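Local coordinates for aspartate-semialdehyde dehydrogenase (Cryptococcus neoformans var. neoformans JEC21, PDB 5CEF), which catalyses the NADPH-dependent reductive dephosphorylation of 4-phospho-L-aspartate to L-aspartate semialdehyde, an early step toward methionine and threonine, at residues A[46-50]-A[51-55]. Sequence-based numbering, arbitrary orientation.
Sequences AGQQY and ARVVR
The carbonyl O of Tyr-50 takes two backbone N-H groups, Val-54 N at 3.0 Å and Val-53 N at 3.1 Å. Just before it, the O of Gln-49 accepts from Arg-52 N at 3.0 Å and only weakly from Val-53 N. These bonds close the single turn of helix 50-53, with Gln-49 as N-cap, in the Rossmann-type NAD-binding domain. Tyr-50, its ring swung anti to the backbone N (chi1 -171°), offers one face to Val-54, whose CB makes a CH-pi contact 4.1 Å from the ring centroid, while Val-54 CG2 lies 3.6 Å from Tyr-50 OH. A tyrosine suits this place because its apolar ring packs on Val-54 and on helix 19-29, while its hydroxyl hydrogen-bonds Ala-16 O, beside Thr-17, a probable NADP-binding residue. The Gln-49 amide stacks on the Arg-52 guanidinium, the planes 24° apart. Gln-49 OE1 sits over one guanidinium face, 3.2 Å from Arg-52 NH2, but the angle is poor for a hydrogen bond; OE1 is hydrogen-bonded to His-68 ND1. Flat polar groups suit this stack, Arg-52 being exposed and Gln-49 partly so. Gln-48, extended beyond CG, lays its amide against the methyl CG1 of Val-53.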
ATOM      1  N   ALA A  46      31.619  -6.519 -21.190  1.00 52.05           N
ATOM      2  CA  ALA A  46      32.505  -5.776 -22.084  1.00 56.25           C
ATOM      3  C   ALA A  46      32.524  -6.348 -23.480  1.00 55.65           C
ATOM      4  O   ALA A  46      32.479  -7.550 -23.647  1.00 64.43           O
ATOM      5  CB  ALA A  46      33.914  -5.734 -21.537  1.00 56.08           C
ATOM      6  N   GLY A  47      32.551  -5.469 -24.472  1.00 55.21           N
ATOM      7  CA  GLY A  47      32.541  -5.871 -25.865  1.00 54.86           C
ATOM      8  C   GLY A  47      31.156  -6.055 -26.467  1.00 54.42           C
ATOM      9  O   GLY A  47      31.013  -6.155 -27.680  1.00 64.45           O
ATOM     10  N   GLN A  48      30.121  -6.110 -25.650  1.00 52.73           N
ATOM     11  CA  GLN A  48      28.779  -6.233 -26.191  1.00 60.42           C
ATOM     12  C   GLN A  48      28.121  -4.865 -26.315  1.00 57.65           C
ATOM     13  O   GLN A  48      28.535  -3.915 -25.690  1.00 54.64           O
ATOM     14  CB  GLN A  48      27.923  -7.138 -25.299  1.00 67.77           C
ATOM     15  CG  GLN A  48      28.328  -8.615 -25.312  1.00 67.90           C
ATOM     16  CD  GLN A  48      27.519  -9.456 -24.345  1.00 67.85           C
ATOM     17  OE1 GLN A  48      26.325  -9.703 -24.566  1.00 72.11           O
ATOM     18  NE2 GLN A  48      28.146  -9.861 -23.250  1.00 59.98           N
ATOM     19  N   GLN A  49      27.066  -4.798 -27.113  1.00 58.72           N
ATOM     20  CA  GLN A  49      26.305  -3.576 -27.274  1.00 56.75           C
ATOM     21  C   GLN A  49      25.389  -3.358 -26.104  1.00 51.82           C
ATOM     22  O   GLN A  49      24.804  -4.310 -25.575  1.00 48.88           O
ATOM     23  CB  GLN A  49      25.498  -3.595 -28.576  1.00 60.77           C
ATOM     24  CG  GLN A  49      26.376  -3.665 -29.815  1.00 63.60           C
ATOM     25  CD  GLN A  49      25.619  -3.431 -31.105  1.00 69.37           C
ATOM     26  OE1 GLN A  49      24.377  -3.413 -31.144  1.00 71.21           O
ATOM     27  NE2 GLN A  49      26.370  -3.255 -32.184  1.00 73.34           N
ATOM     28  N   TYR A  50      25.257  -2.088 -25.726  1.00 48.53           N
ATOM     29  CA  TYR A  50      24.484  -1.705 -24.550  1.00 46.32           C
ATOM     30  C   TYR A  50      23.106  -2.368 -24.582  1.00 47.06           C
ATOM     31  O   TYR A  50      22.666  -2.986 -23.598  1.00 45.39           O
ATOM     32  CB  TYR A  50      24.351  -0.161 -24.447  1.00 42.51           C
ATOM     33  CG  TYR A  50      23.737   0.332 -23.141  1.00 41.01           C
ATOM     34  CD1 TYR A  50      24.469   0.325 -21.975  1.00 38.98           C
ATOM     35  CD2 TYR A  50      22.407   0.763 -23.069  1.00 42.28           C
ATOM     36  CE1 TYR A  50      23.931   0.747 -20.773  1.00 39.30           C
ATOM     37  CE2 TYR A  50      21.852   1.179 -21.855  1.00 42.18           C
ATOM     38  CZ  TYR A  50      22.629   1.164 -20.710  1.00 40.97           C
ATOM     39  OH  TYR A  50      22.126   1.563 -19.494  1.00 41.57           O
ATOM     40  N   ALA A  51      22.428  -2.232 -25.714  1.00 47.33           N
ATOM     41  CA  ALA A  51      21.056  -2.720 -25.838  1.00 53.43           C
ATOM     42  C   ALA A  51      20.911  -4.210 -25.510  1.00 53.75           C
ATOM     43  O   ALA A  51      19.894  -4.619 -24.958  1.00 53.21           O
ATOM     44  CB  ALA A  51      20.522  -2.415 -27.237  1.00 58.63           C
ATOM     45  N   ARG A  52      21.944  -4.998 -25.808  1.00 57.35           N
ATOM     46  CA  ARG A  52      21.883  -6.446 -25.592  1.00 64.35           C
ATOM     47  C   ARG A  52      22.245  -6.889 -24.175  1.00 58.89           C
ATOM     48  O   ARG A  52      21.864  -7.984 -23.771  1.00 63.10           O
ATOM     49  CB  ARG A  52      22.753  -7.213 -26.620  1.00 71.06           C
ATOM     50  CG  ARG A  52      22.127  -7.564 -27.988  1.00 75.45           C
ATOM     51  CD  ARG A  52      23.266  -7.479 -29.049  1.00 84.09           C
ATOM     52  NE  ARG A  52      22.929  -6.833 -30.335  1.00 91.05           N
ATOM     53  CZ  ARG A  52      23.745  -6.765 -31.401  1.00 79.76           C
ATOM     54  NH1 ARG A  52      24.962  -7.298 -31.374  1.00 68.81           N
ATOM     55  NH2 ARG A  52      23.327  -6.161 -32.509  1.00 79.53           N
ATOM     56  N   VAL A  53      22.965  -6.075 -23.417  1.00 54.80           N
ATOM     57  CA  VAL A  53      23.330  -6.475 -22.054  1.00 54.15           C
ATOM     58  C   VAL A  53      22.476  -5.843 -20.960  1.00 55.03           C
ATOM     59  O   VAL A  53      22.350  -6.404 -19.882  1.00 57.92           O
ATOM     60  CB  VAL A  53      24.824  -6.260 -21.726  1.00 58.59           C
ATOM     61  CG1 VAL A  53      25.688  -7.297 -22.444  1.00 64.12           C
ATOM     62  CG2 VAL A  53      25.286  -4.856 -22.060  1.00 61.49           C
ATOM     63  N   VAL A  54      21.878  -4.693 -21.222  1.00 49.39           N
ATOM     64  CA  VAL A  54      21.183  -3.983 -20.160  1.00 47.76           C
ATOM     65  C   VAL A  54      19.815  -4.552 -19.905  1.00 46.36           C
ATOM     66  O   VAL A  54      19.127  -4.911 -20.840  1.00 47.35           O
ATOM     67  CB  VAL A  54      21.025  -2.486 -20.511  1.00 48.45           C
ATOM     68  CG1 VAL A  54      20.016  -2.278 -21.645  1.00 46.28           C
ATOM     69  CG2 VAL A  54      20.646  -1.685 -19.264  1.00 50.07           C
ATOM     70  N   ARG A  55      19.425  -4.621 -18.639  1.00 54.75           N
ATOM     71  CA  ARG A  55      18.041  -4.886 -18.278  1.00 59.85           C
ATOM     72  C   ARG A  55      17.445  -3.498 -18.041  1.00 59.59           C
ATOM     73  O   ARG A  55      17.338  -3.044 -16.896  1.00 64.59           O
ATOM     74  CB  ARG A  55      17.931  -5.750 -16.995  1.00 71.64           C
ATOM     75  CG  ARG A  55      18.568  -7.136 -17.048  1.00 82.11           C
ATOM     76  CD  ARG A  55      17.660  -8.169 -17.716  1.00 97.26           C
ATOM     77  NE  ARG A  55      18.425  -9.257 -18.357  1.00111.03           N
ATOM     78  CZ  ARG A  55      18.829  -9.296 -19.637  1.00106.26           C
ATOM     79  NH1 ARG A  55      18.554  -8.317 -20.492  1.00110.77           N
ATOM     80  NH2 ARG A  55      19.523 -10.338 -20.072  1.00 99.02           N
TER